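Local coordinates for DUF3218 domain-containing protein (Pseudomonas aeruginosa, PDB 2IGS) that is of unknown function, although its family is grouped with the lysozyme-like proteins, which hints at a distant structural kinship with glycan-cleaving enzymes, at residues N105-I109 and L211-A216; L69-N75 and L201-T205; D131-S135 and F194-K198. All coordinates share one frame; numbering follows the deposited sequence. Where two conformers were deposited one is given.

Contact 1 (N105-I109 and L211-A216); sequences NLDRI and LAYFAA. With SO4 (sulfate ion), chain U.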
ATOM      1  N   ASN F 105      38.533  -2.338   1.530  1.00 24.38           N
ATOM      2  CA  ASN F 105      37.308  -2.602   0.779  1.00 24.01           C
ATOM      3  C   ASN F 105      36.383  -3.589   1.485  1.00 24.33           C
ATOM      4  O   ASN F 105      35.179  -3.334   1.614  1.00 24.23           O
ATOM      5  CB  ASN F 105      37.599  -2.956  -0.686  1.00 23.34           C
ATOM      6  CG  ASN F 105      38.077  -1.725  -1.493  1.00 23.72           C
ATOM      7  OD1 ASN F 105      37.599  -0.605  -1.271  1.00 22.01           O
ATOM      8  ND2 ASN F 105      39.034  -1.928  -2.411  1.00 19.72           N
ATOM      9  N   LEU F 106      36.971  -4.672   1.989  1.00 24.36           N
ATOM     10  CA  LEU F 106      36.276  -5.666   2.799  1.00 24.96           C
ATOM     11  C   LEU F 106      35.632  -5.106   4.059  1.00 25.42           C
ATOM     12  O   LEU F 106      34.505  -5.512   4.415  1.00 26.45           O
ATOM     13  CB  LEU F 106      37.231  -6.792   3.176  1.00 25.16           C
ATOM     14  CG  LEU F 106      36.762  -8.250   3.374  1.00 26.62           C
ATOM     15  CD1 LEU F 106      37.197  -8.819   4.715  1.00 23.79           C
ATOM     16  CD2 LEU F 106      35.278  -8.538   3.072  1.00 24.79           C
ATOM     17  N   ASP F 107      36.322  -4.201   4.750  1.00 24.88           N
ATOM     18  CA  ASP F 107      35.728  -3.607   5.946  1.00 24.98           C
ATOM     19  C   ASP F 107      34.576  -2.651   5.609  1.00 24.31           C
ATOM     20  O   ASP F 107      33.593  -2.580   6.349  1.00 24.04           O
ATOM     21  CB  ASP F 107      36.800  -2.979   6.849  1.00 25.46           C
ATOM     22  CG  ASP F 107      37.707  -4.031   7.493  1.00 27.20           C
ATOM     23  OD1 ASP F 107      37.291  -5.217   7.597  1.00 30.85           O
ATOM     24  OD2 ASP F 107      38.837  -3.685   7.889  1.00 29.78           O
ATOM     25  N   ARG F 108      34.711  -1.921   4.501  0.50 23.99           N
ATOM     26  CA  ARG F 108      33.617  -1.114   3.947  0.50 23.97           C
ATOM     27  C   ARG F 108      32.390  -1.976   3.661  0.50 23.72           C
ATOM     28  O   ARG F 108      31.285  -1.638   4.073  0.50 23.83           O
ATOM     29  CB  ARG F 108      34.054  -0.379   2.671  0.50 23.89           C
ATOM     30  CG  ARG F 108      34.117   1.155   2.781  0.50 24.61           C
ATOM     31  CD  ARG F 108      34.630   1.799   1.476  0.50 24.39           C
ATOM     32  NE  ARG F 108      33.704   2.791   0.908  0.50 24.76           N
ATOM     33  CZ  ARG F 108      33.766   3.269  -0.339  0.50 24.40           C
ATOM     34  NH1 ARG F 108      32.873   4.153  -0.756  0.50 25.02           N
ATOM     35  NH2 ARG F 108      34.709   2.864  -1.182  0.50 24.91           N
ATOM     36  N   ILE F 109      32.598  -3.097   2.976  1.00 23.83           N
ATOM     37  CA  ILE F 109      31.497  -4.004   2.606  1.00 23.65           C
ATOM     38  C   ILE F 109      30.792  -4.591   3.849  1.00 24.09           C
ATOM     39  O   ILE F 109      29.567  -4.632   3.913  1.00 23.90           O
ATOM     40  CB  ILE F 109      32.011  -5.109   1.650  1.00 23.77           C
ATOM     41  CG1 ILE F 109      32.243  -4.519   0.260  1.00 22.69           C
ATOM     42  CG2 ILE F 109      31.063  -6.284   1.589  1.00 24.17           C
ATOM     43  CD1 ILE F 109      33.056  -5.413  -0.682  1.00 21.61           C
ATOM     44  N   LEU F 211      35.953  -6.877  -4.451  1.00 18.55           N
ATOM     45  CA  LEU F 211      35.799  -6.084  -3.242  1.00 18.72           C
ATOM     46  C   LEU F 211      35.896  -4.584  -3.525  1.00 18.74           C
ATOM     47  O   LEU F 211      35.186  -3.809  -2.918  1.00 18.44           O
ATOM     48  CB  LEU F 211      36.862  -6.503  -2.213  1.00 18.83           C
ATOM     49  CG  LEU F 211      36.727  -7.932  -1.679  1.00 17.91           C
ATOM     50  CD1 LEU F 211      37.857  -8.276  -0.725  1.00 17.19           C
ATOM     51  CD2 LEU F 211      35.354  -8.157  -1.041  1.00 16.50           C
ATOM     52  N   ALA F 212      36.766  -4.182  -4.447  1.00 18.47           N
ATOM     53  CA  ALA F 212      36.873  -2.765  -4.809  1.00 19.06           C
ATOM     54  C   ALA F 212      35.564  -2.195  -5.361  1.00 19.37           C
ATOM     55  O   ALA F 212      35.105  -1.128  -4.944  1.00 19.93           O
ATOM     56  CB  ALA F 212      38.010  -2.557  -5.831  1.00 18.57           C
ATOM     57  N   TYR F 213      35.014  -2.905  -6.338  1.00 19.55           N
ATOM     58  CA  TYR F 213      33.735  -2.621  -6.973  1.00 19.83           C
ATOM     59  C   TYR F 213      32.619  -2.580  -5.939  1.00 20.58           C
ATOM     60  O   TYR F 213      31.952  -1.560  -5.776  1.00 20.80           O
ATOM     61  CB  TYR F 213      33.472  -3.715  -8.001  1.00 18.69           C
ATOM     62  CG  TYR F 213      32.134  -3.638  -8.705  1.00 18.48           C
ATOM     63  CD1 TYR F 213      31.948  -2.791  -9.792  1.00 16.37           C
ATOM     64  CD2 TYR F 213      31.075  -4.473  -8.330  1.00 17.84           C
ATOM     65  CE1 TYR F 213      30.724  -2.715 -10.454  1.00 18.41           C
ATOM     66  CE2 TYR F 213      29.832  -4.412  -8.996  1.00 16.89           C
ATOM     67  CZ  TYR F 213      29.669  -3.531 -10.052  1.00 17.29           C
ATOM     68  OH  TYR F 213      28.466  -3.446 -10.726  1.00 16.93           O
ATOM     69  N   PHE F 214      32.438  -3.677  -5.211  1.00 21.12           N
ATOM     70  CA  PHE F 214      31.321  -3.778  -4.272  1.00 21.96           C
ATOM     71  C   PHE F 214      31.430  -2.875  -3.060  1.00 22.29           C
ATOM     72  O   PHE F 214      30.452  -2.661  -2.357  1.00 22.50           O
ATOM     73  CB  PHE F 214      31.054  -5.240  -3.861  1.00 22.25           C
ATOM     74  CG  PHE F 214      30.122  -5.952  -4.797  1.00 21.92           C
ATOM     75  CD1 PHE F 214      28.765  -5.632  -4.822  1.00 23.44           C
ATOM     76  CD2 PHE F 214      30.601  -6.896  -5.683  1.00 22.50           C
ATOM     77  CE1 PHE F 214      27.901  -6.268  -5.705  1.00 23.41           C
ATOM     78  CE2 PHE F 214      29.751  -7.539  -6.560  1.00 22.14           C
ATOM     79  CZ  PHE F 214      28.396  -7.236  -6.565  1.00 22.68           C
ATOM     80  N   ALA F 215      32.621  -2.346  -2.821  1.00 22.39           N
ATOM     81  CA  ALA F 215      32.799  -1.322  -1.812  1.00 22.74           C
ATOM     82  C   ALA F 215      32.339   0.043  -2.344  1.00 23.18           C
ATOM     83  O   ALA F 215      31.861   0.878  -1.582  1.00 23.24           O
ATOM     84  CB  ALA F 215      34.271  -1.257  -1.357  1.00 21.54           C
ATOM     85  N   ALA F 216      32.508   0.271  -3.644  1.00 23.70           N
ATOM     86  CA  ALA F 216      32.289   1.594  -4.206  1.00 24.84           C
ATOM     87  C   ALA F 216      30.862   1.783  -4.724  1.00 25.81           C
ATOM     88  O   ALA F 216      30.299   2.893  -4.702  1.00 25.92           O
ATOM     89  CB  ALA F 216      33.285   1.852  -5.316  1.00 24.24           C
TER
HETATM   90  S   SO4 U2013      30.543   3.777   2.402  1.00 88.51           S
HETATM   91  O1  SO4 U2013      30.700   4.802   3.434  1.00 88.74           O
HETATM   92  O2  SO4 U2013      31.160   2.539   2.879  1.00 88.12           O
HETATM   93  O3  SO4 U2013      29.111   3.572   2.143  1.00 88.27           O
HETATM   94  O4  SO4 U2013      31.207   4.232   1.177  1.00 88.23           O
HETATM   95  O   HOH W   1      36.730   0.390  -3.582  1.00 22.19           O

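Contact 2 (L69-N75 and L201-T205); sequences LAQEIAN and LRYTT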
ATOM      1  N   LEU F  69      43.896 -22.479  -8.351  1.00 18.84           N
ATOM      2  CA  LEU F  69      44.813 -22.592  -7.216  1.00 18.57           C
ATOM      3  C   LEU F  69      46.239 -22.887  -7.663  1.00 18.21           C
ATOM      4  O   LEU F  69      47.170 -22.265  -7.156  1.00 17.61           O
ATOM      5  CB  LEU F  69      44.319 -23.607  -6.163  1.00 18.01           C
ATOM      6  CG  LEU F  69      42.926 -23.369  -5.538  1.00 17.69           C
ATOM      7  CD1 LEU F  69      42.572 -24.537  -4.621  1.00 19.09           C
ATOM      8  CD2 LEU F  69      42.842 -22.084  -4.744  1.00 15.11           C
ATOM      9  N   ALA F  70      46.390 -23.817  -8.610  1.00 18.73           N
ATOM     10  CA  ALA F  70      47.682 -24.059  -9.313  1.00 20.08           C
ATOM     11  C   ALA F  70      48.278 -22.799  -9.934  1.00 20.50           C
ATOM     12  O   ALA F  70      49.475 -22.558  -9.787  1.00 20.32           O
ATOM     13  CB  ALA F  70      47.566 -25.169 -10.371  1.00 19.49           C
ATOM     14  N   GLN F  71      47.448 -22.000 -10.615  0.50 21.04           N
ATOM     15  CA  GLN F  71      47.905 -20.736 -11.220  0.50 21.17           C
ATOM     16  C   GLN F  71      48.409 -19.800 -10.132  0.50 21.50           C
ATOM     17  O   GLN F  71      49.374 -19.070 -10.324  0.50 21.53           O
ATOM     18  CB  GLN F  71      46.783 -20.021 -11.973  0.50 20.98           C
ATOM     19  CG  GLN F  71      46.066 -20.827 -13.031  0.50 20.59           C
ATOM     20  CD  GLN F  71      44.821 -20.121 -13.551  0.50 20.77           C
ATOM     21  OE1 GLN F  71      44.274 -19.215 -12.896  0.50 21.95           O
ATOM     22  NE2 GLN F  71      44.365 -20.527 -14.737  0.50 18.25           N
ATOM     23  N   GLU F  72      47.729 -19.827  -8.994  1.00 21.86           N
ATOM     24  CA  GLU F  72      48.059 -18.955  -7.866  1.00 22.59           C
ATOM     25  C   GLU F  72      49.418 -19.341  -7.257  1.00 22.55           C
ATOM     26  O   GLU F  72      50.238 -18.480  -6.897  1.00 23.21           O
ATOM     27  CB  GLU F  72      46.922 -19.036  -6.844  1.00 22.13           C
ATOM     28  CG  GLU F  72      46.511 -17.744  -6.201  1.00 23.83           C
ATOM     29  CD  GLU F  72      46.621 -16.548  -7.120  1.00 24.56           C
ATOM     30  OE1 GLU F  72      45.581 -16.034  -7.590  1.00 26.29           O
ATOM     31  OE2 GLU F  72      47.757 -16.117  -7.365  1.00 26.94           O
ATOM     32  N   ILE F  73      49.653 -20.646  -7.175  1.00 22.53           N
ATOM     33  CA  ILE F  73      50.936 -21.200  -6.749  1.00 22.16           C
ATOM     34  C   ILE F  73      52.040 -20.789  -7.728  1.00 22.12           C
ATOM     35  O   ILE F  73      53.073 -20.249  -7.319  1.00 22.33           O
ATOM     36  CB  ILE F  73      50.842 -22.758  -6.562  1.00 22.37           C
ATOM     37  CG1 ILE F  73      49.994 -23.108  -5.338  1.00 20.33           C
ATOM     38  CG2 ILE F  73      52.233 -23.402  -6.495  1.00 23.04           C
ATOM     39  CD1 ILE F  73      49.596 -24.581  -5.262  1.00 20.99           C
ATOM     40  N   ALA F  74      51.805 -21.014  -9.018  1.00 22.03           N
ATOM     41  CA  ALA F  74      52.748 -20.600 -10.064  1.00 22.38           C
ATOM     42  C   ALA F  74      53.076 -19.101 -10.020  1.00 22.95           C
ATOM     43  O   ALA F  74      54.218 -18.702 -10.254  1.00 23.73           O
ATOM     44  CB  ALA F  74      52.244 -20.999 -11.437  1.00 21.67           C
ATOM     45  N   ASN F  75      52.092 -18.273  -9.709  1.00 22.79           N
ATOM     46  CA  ASN F  75      52.339 -16.845  -9.600  1.00 23.68           C
ATOM     47  C   ASN F  75      53.189 -16.443  -8.377  1.00 23.90           C
ATOM     48  O   ASN F  75      54.020 -15.528  -8.455  1.00 23.72           O
ATOM     49  CB  ASN F  75      51.026 -16.072  -9.613  1.00 23.80           C
ATOM     50  CG  ASN F  75      51.240 -14.580  -9.565  1.00 24.27           C
ATOM     51  OD1 ASN F  75      51.702 -13.975 -10.530  1.00 25.00           O
ATOM     52  ND2 ASN F  75      50.936 -13.981  -8.424  1.00 26.39           N
ATOM     53  N   LEU F 201      43.440 -12.209 -15.407  1.00 21.55           N
ATOM     54  CA  LEU F 201      42.883 -12.325 -14.063  1.00 21.89           C
ATOM     55  C   LEU F 201      43.392 -13.560 -13.350  1.00 21.58           C
ATOM     56  O   LEU F 201      43.608 -14.605 -13.967  1.00 20.84           O
ATOM     57  CB  LEU F 201      41.346 -12.313 -14.048  1.00 21.68           C
ATOM     58  CG  LEU F 201      40.602 -10.976 -14.155  1.00 23.30           C
ATOM     59  CD1 LEU F 201      39.120 -11.210 -13.962  1.00 22.78           C
ATOM     60  CD2 LEU F 201      41.113  -9.924 -13.143  1.00 24.35           C
ATOM     61  N   ARG F 202      43.595 -13.418 -12.042  1.00 21.32           N
ATOM     62  CA  ARG F 202      43.844 -14.578 -11.193  1.00 21.24           C
ATOM     63  C   ARG F 202      42.853 -14.583 -10.052  1.00 20.27           C
ATOM     64  O   ARG F 202      42.196 -13.585  -9.813  1.00 19.78           O
ATOM     65  CB  ARG F 202      45.302 -14.635 -10.711  1.00 21.49           C
ATOM     66  CG  ARG F 202      46.281 -15.118 -11.810  1.00 23.92           C
ATOM     67  CD  ARG F 202      47.646 -14.497 -11.630  1.00 27.14           C
ATOM     68  NE  ARG F 202      47.812 -14.078 -10.245  1.00 30.61           N
ATOM     69  CZ  ARG F 202      48.205 -12.870  -9.849  1.00 30.59           C
ATOM     70  NH1 ARG F 202      48.530 -11.928 -10.733  1.00 27.46           N
ATOM     71  NH2 ARG F 202      48.290 -12.628  -8.547  1.00 30.66           N
ATOM     72  N   TYR F 203      42.731 -15.734  -9.380  1.00 20.00           N
ATOM     73  CA  TYR F 203      41.780 -15.940  -8.299  1.00 19.09           C
ATOM     74  C   TYR F 203      41.897 -14.801  -7.301  1.00 19.70           C
ATOM     75  O   TYR F 203      40.912 -14.170  -6.934  1.00 19.99           O
ATOM     76  CB  TYR F 203      42.107 -17.294  -7.639  1.00 19.28           C
ATOM     77  CG  TYR F 203      41.339 -17.669  -6.389  1.00 17.54           C
ATOM     78  CD1 TYR F 203      41.640 -17.090  -5.153  1.00 18.53           C
ATOM     79  CD2 TYR F 203      40.372 -18.658  -6.428  1.00 15.58           C
ATOM     80  CE1 TYR F 203      40.942 -17.484  -3.982  1.00 19.04           C
ATOM     81  CE2 TYR F 203      39.693 -19.059  -5.279  1.00 14.12           C
ATOM     82  CZ  TYR F 203      39.972 -18.469  -4.070  1.00 16.30           C
ATOM     83  OH  TYR F 203      39.285 -18.872  -2.945  1.00 17.01           O
ATOM     84  N   THR F 204      43.134 -14.540  -6.907  1.00 19.78           N
ATOM     85  CA  THR F 204      43.512 -13.558  -5.914  1.00 20.03           C
ATOM     86  C   THR F 204      43.218 -12.092  -6.335  1.00 20.06           C
ATOM     87  O   THR F 204      42.721 -11.284  -5.533  1.00 19.94           O
ATOM     88  CB  THR F 204      44.990 -13.845  -5.611  1.00 19.94           C
ATOM     89  OG1 THR F 204      45.230 -13.973  -4.210  1.00 23.27           O
ATOM     90  CG2 THR F 204      45.957 -12.935  -6.295  1.00 16.92           C
ATOM     91  N   THR F 205      43.491 -11.763  -7.599  1.00 20.59           N
ATOM     92  CA  THR F 205      43.285 -10.401  -8.128  1.00 21.09           C
ATOM     93  C   THR F 205      41.835 -10.143  -8.582  1.00 20.95           C
ATOM     94  O   THR F 205      41.371  -8.996  -8.571  1.00 21.01           O
ATOM     95  CB  THR F 205      44.207 -10.098  -9.313  1.00 20.90           C
ATOM     96  OG1 THR F 205      44.119 -11.178 -10.244  1.00 23.28           O
ATOM     97  CG2 THR F 205      45.682  -9.891  -8.867  1.00 21.60           C
TER
HETATM   98  O   HOH W   2      44.366 -17.816 -10.309  1.00 23.56           O

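Contact 3 (D131-S135 and F194-K198); sequences DVGFS and FNTIK. With ACY (acetic acid), chain V.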
ATOM      1  N   ASP F 131      35.858 -15.586 -13.715  1.00 24.12           N
ATOM      2  CA  ASP F 131      35.018 -15.715 -14.906  1.00 23.52           C
ATOM      3  C   ASP F 131      34.831 -14.344 -15.583  1.00 23.56           C
ATOM      4  O   ASP F 131      34.755 -13.274 -14.914  1.00 21.89           O
ATOM      5  CB  ASP F 131      33.654 -16.347 -14.568  1.00 24.12           C
ATOM      6  CG  ASP F 131      33.667 -17.887 -14.615  1.00 24.38           C
ATOM      7  OD1 ASP F 131      34.576 -18.492 -15.214  1.00 26.39           O
ATOM      8  OD2 ASP F 131      32.748 -18.513 -14.040  1.00 26.71           O
ATOM      9  N   VAL F 132      34.793 -14.392 -16.912  1.00 23.11           N
ATOM     10  CA  VAL F 132      34.451 -13.243 -17.738  1.00 22.93           C
ATOM     11  C   VAL F 132      33.330 -13.652 -18.687  1.00 23.45           C
ATOM     12  O   VAL F 132      33.427 -14.649 -19.426  1.00 23.03           O
ATOM     13  CB  VAL F 132      35.675 -12.659 -18.491  1.00 23.81           C
ATOM     14  CG1 VAL F 132      35.302 -11.377 -19.246  1.00 21.61           C
ATOM     15  CG2 VAL F 132      36.816 -12.377 -17.497  1.00 22.08           C
ATOM     16  N   GLY F 133      32.236 -12.902 -18.612  1.00 22.79           N
ATOM     17  CA  GLY F 133      31.052 -13.204 -19.380  1.00 22.78           C
ATOM     18  C   GLY F 133      30.381 -11.922 -19.825  1.00 22.86           C
ATOM     19  O   GLY F 133      31.004 -10.853 -19.823  1.00 22.66           O
ATOM     20  N   PHE F 134      29.104 -12.031 -20.175  1.00 22.49           N
ATOM     21  CA  PHE F 134      28.340 -10.903 -20.688  1.00 21.87           C
ATOM     22  C   PHE F 134      27.342 -10.321 -19.682  1.00 21.64           C
ATOM     23  O   PHE F 134      26.625 -11.051 -18.987  1.00 20.36           O
ATOM     24  CB  PHE F 134      27.596 -11.320 -21.944  1.00 21.12           C
ATOM     25  CG  PHE F 134      28.502 -11.707 -23.095  1.00 22.62           C
ATOM     26  CD1 PHE F 134      28.740 -13.045 -23.393  1.00 23.48           C
ATOM     27  CD2 PHE F 134      29.106 -10.731 -23.879  1.00 20.79           C
ATOM     28  CE1 PHE F 134      29.578 -13.399 -24.457  1.00 24.56           C
ATOM     29  CE2 PHE F 134      29.908 -11.064 -24.933  1.00 23.38           C
ATOM     30  CZ  PHE F 134      30.158 -12.409 -25.227  1.00 24.59           C
ATOM     31  N   SER F 135      27.290  -8.994 -19.622  1.00 21.89           N
ATOM     32  CA  SER F 135      26.199  -8.345 -18.944  1.00 21.72           C
ATOM     33  C   SER F 135      24.901  -8.660 -19.706  1.00 22.74           C
ATOM     34  O   SER F 135      24.911  -9.117 -20.855  1.00 22.87           O
ATOM     35  CB  SER F 135      26.435  -6.842 -18.796  1.00 21.54           C
ATOM     36  OG  SER F 135      26.284  -6.152 -20.020  1.00 19.85           O
ATOM     37  N   PHE F 194      37.975  -8.155 -23.779  1.00 20.15           N
ATOM     38  CA  PHE F 194      37.377  -9.350 -23.199  1.00 21.20           C
ATOM     39  C   PHE F 194      38.473 -10.368 -22.847  1.00 21.36           C
ATOM     40  O   PHE F 194      38.515 -10.916 -21.736  1.00 21.72           O
ATOM     41  CB  PHE F 194      36.374  -9.958 -24.200  1.00 20.82           C
ATOM     42  CG  PHE F 194      35.566 -11.112 -23.656  1.00 21.54           C
ATOM     43  CD1 PHE F 194      36.179 -12.285 -23.228  1.00 22.55           C
ATOM     44  CD2 PHE F 194      34.180 -11.044 -23.629  1.00 23.15           C
ATOM     45  CE1 PHE F 194      35.428 -13.344 -22.745  1.00 21.78           C
ATOM     46  CE2 PHE F 194      33.418 -12.110 -23.168  1.00 23.72           C
ATOM     47  CZ  PHE F 194      34.048 -13.261 -22.724  1.00 21.76           C
ATOM     48  N   ASN F 195      39.373 -10.591 -23.793  1.00 21.41           N
ATOM     49  CA  ASN F 195      40.377 -11.641 -23.645  1.00 21.82           C
ATOM     50  C   ASN F 195      41.667 -11.330 -22.900  1.00 21.09           C
ATOM     51  O   ASN F 195      42.233 -12.223 -22.257  1.00 20.74           O
ATOM     52  CB  ASN F 195      40.571 -12.374 -24.959  1.00 22.02           C
ATOM     53  CG  ASN F 195      39.378 -13.257 -25.246  1.00 24.05           C
ATOM     54  OD1 ASN F 195      39.092 -14.164 -24.468  1.00 25.91           O
ATOM     55  ND2 ASN F 195      38.614 -12.935 -26.290  1.00 25.12           N
ATOM     56  N   THR F 196      42.063 -10.059 -22.939  1.00 20.77           N
ATOM     57  CA  THR F 196      43.066  -9.483 -22.036  1.00 21.83           C
ATOM     58  C   THR F 196      42.677  -9.658 -20.563  1.00 21.33           C
ATOM     59  O   THR F 196      43.502 -10.070 -19.734  1.00 21.41           O
ATOM     60  CB  THR F 196      43.237  -7.953 -22.270  1.00 21.03           C
ATOM     61  OG1 THR F 196      43.606  -7.736 -23.622  1.00 22.95           O
ATOM     62  CG2 THR F 196      44.349  -7.391 -21.410  1.00 22.55           C
ATOM     63  N   ILE F 197      41.438  -9.309 -20.251  1.00 21.55           N
ATOM     64  CA  ILE F 197      40.937  -9.341 -18.877  1.00 22.05           C
ATOM     65  C   ILE F 197      40.858 -10.786 -18.420  1.00 22.55           C
ATOM     66  O   ILE F 197      41.368 -11.139 -17.360  1.00 22.99           O
ATOM     67  CB  ILE F 197      39.560  -8.611 -18.718  1.00 22.18           C
ATOM     68  CG1 ILE F 197      39.739  -7.088 -18.945  1.00 21.44           C
ATOM     69  CG2 ILE F 197      38.965  -8.903 -17.332  1.00 22.01           C
ATOM     70  CD1 ILE F 197      38.425  -6.276 -18.899  1.00 22.23           C
ATOM     71  N   LYS F 198      40.270 -11.619 -19.262  1.00 22.41           N
ATOM     72  CA  LYS F 198      40.182 -13.018 -19.002  1.00 23.06           C
ATOM     73  C   LYS F 198      41.543 -13.627 -18.695  1.00 23.12           C
ATOM     74  O   LYS F 198      41.721 -14.275 -17.663  1.00 23.87           O
ATOM     75  CB  LYS F 198      39.584 -13.700 -20.211  1.00 22.71           C
ATOM     76  CG  LYS F 198      38.825 -14.909 -19.831  1.00 24.28           C
ATOM     77  CD  LYS F 198      39.145 -16.011 -20.782  1.00 26.04           C
ATOM     78  CE  LYS F 198      38.120 -17.114 -20.711  1.00 25.69           C
ATOM     79  NZ  LYS F 198      37.702 -17.503 -19.368  1.00 24.19           N
TER
HETATM   80  C   ACY V2014      22.941  -3.618 -20.684  1.00 45.19           C
HETATM   81  O   ACY V2014      23.592  -4.485 -19.989  1.00 44.18           O
HETATM   82  OXT ACY V2014      21.931  -3.828 -21.439  1.00 44.50           O
HETATM   83  CH3 ACY V2014      23.399  -2.189 -20.629  1.00 44.63           C
HETATM   84  O   HOH W   3      34.711 -17.084 -17.685  1.00 24.79           O

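Contact 1 (N105-I109 and L211-A216)
The R108 guanidinium has the carbonyl oxygen of A215 over one face, with R108 CZ 3.3 Å from A215 O. The oxygen sits above the middle of the group and the N-H groups point past it, so the contact is probably electrostatic. At the edge lies a sulfate ion, probably from the crystallisation liquor. R108 NE and R108 NH1 both donate to its O4, the bond from R108 NH1 to SO4 O4 measuring 2.6 Å; a weak bond from NE reaches O2. R108 has two conformers, and this grip belongs to the one described, so it is not the sole arrangement. The N105 amide is a second flat group and lies against A212 and A215. Its ND2 is 3.3 Å from A212 CA but donates to T168 O, and N105 OD1 is 3.4 Å from A215 CB. A water donates to both N105 OD1 and A212 O, so it links the two helices. The F214 ring has Y213 CD2 over one face and meets F121 edge-to-face. I109 CD1 meets L211 CD2 at 3.6 Å, the two side chains crossing at about a right angle. Chi1 of I109 (-74°) with an extended chi2 carries CD1 to both L211 CD2 and F214 CB. L106 CD2 adds a looser contact with L211 CD2. L211 also packs on A41 and I44 of helix 35-48. The segment axes approach to 8.5 Å and cross at 39°. This is helix packing in an α-helical bundle, built from apolar side chains, one buried asparagine amide and an exposed arginine.

Contact 2 (L69-N75 and L201-T205)
E72 reaches across from helix 63-82 to R202 and T204 at the start of helix 203-216. Its CB starts off to the side and makes no close contact across. The bend at chi2 swings the carboxylate to T204. E72 CD lies 3.5 Å from T204 CB. OE1 accepts the backbone N-H of T204 in a 2.9 Å bond from T204 N to E72 OE1, with an angle of 161° at the hydrogen. The donor comes from the anti side, 33° out of the carboxylate plane. OE1 also touches T204 CB and R202 CB. OE2 turns to the edge of the R202 guanidinium, where it forms a long salt bridge, E72 OE2 to R202 NE at 3.5 Å. The two planes are steeply inclined.

E72 OE1 thus takes a backbone N-H of the first turn of helix 203-216. R202 is the N-cap residue, and R202 N donates to T205 OG1 at 2.9 Å, one side of a capping box. The negative carboxylate probably also interacts favourably with the dipole of this helix.

N75 lies one turn further along helix 63-82. Its amide stacks on one face of the R202 guanidinium, the planes 22° apart. N75 ND2 comes within 3.0 Å of R202 NH2; both are donors, so this is stacking and not a hydrogen bond. Y20 of helix 12-27 touches both side chains. A water accepts from Y203 N and possibly donates to Q71 OE1, which has two conformers. L69 CD2 rests over one face of the Y203 ring, 4.4 Å from Y203 CE2, while Y203 OH bonds to W42 O.

Contact 3 (D131-S135 and F194-K198)
V132 projects from strand 132-134 onto helix 190-200 and meets three of its residues. The strand is outermost within this chain in a small antiparallel sheet, and the helix packs on one face of that sheet. The two run roughly antiparallel, with 145° between the segment directions and 9.2 Å between their axes at closest approach.

V132 CG1 lies over the F194 ring in a CH-pi contact, 4.1 Å from the ring centroid and 11° off the normal. The torsion that sets V132 CG1 anti to the backbone N places it on the ring. The other methyl, CG2, is anti to the carbonyl carbon and lies over the helix backbone, with V132 CG2 3.7 Å from K198 CA. CG2 also meets I197 CG2. The carbonyl oxygen of V132 touches the F194 ring at CZ, V132 O to F194 CZ being 3.6 Å. At the neighbouring atom of the ring, F134 CZ is 3.9 Å from F194 CE2. The two ring planes are inclined at 53°, and F194 CE2 lies over one face of F134, toward its rim.

The next shell fixes these groups. On the neighbouring strand 148-150, L148 touches both F194 and I197 and V150 packs on V132, while I142 touches F134. Backbone bonds join G133 to L149 and S135 to G147, which set the course of the strand. At the other end, D131 OD2 is held by Y128 N. K198 NZ and D131 OD1 stay 5.3 Å apart. A water lies between: it donates to D131 OD1, accepts from V132 N at 2.8 Å, and takes a weak 3.5 Å bond from K198 NZ.

How the contacts relate
Contacts 1 and 2 are buried and contact 3 lies at the surface. Contacts 1 and 2 share helix 203-216: contact 2 holds its start and contact 1 its end, with centres 21 Å apart on opposite sides of the chain's centre. Their other helices, 63-82 and 87-113, follow each other in the chain. Contact 3 uses helix 190-200, which comes just before helix 203-216, so its segment adjoins that of contact 2 in sequence. The chemistry differs with place. Contact 1 is mainly apolar helix packing with one buried amide and an exposed arginine. Contact 2 depends on a carboxylate at a helix start. Contact 3 joins helix to sheet through aromatic and aliphatic groups.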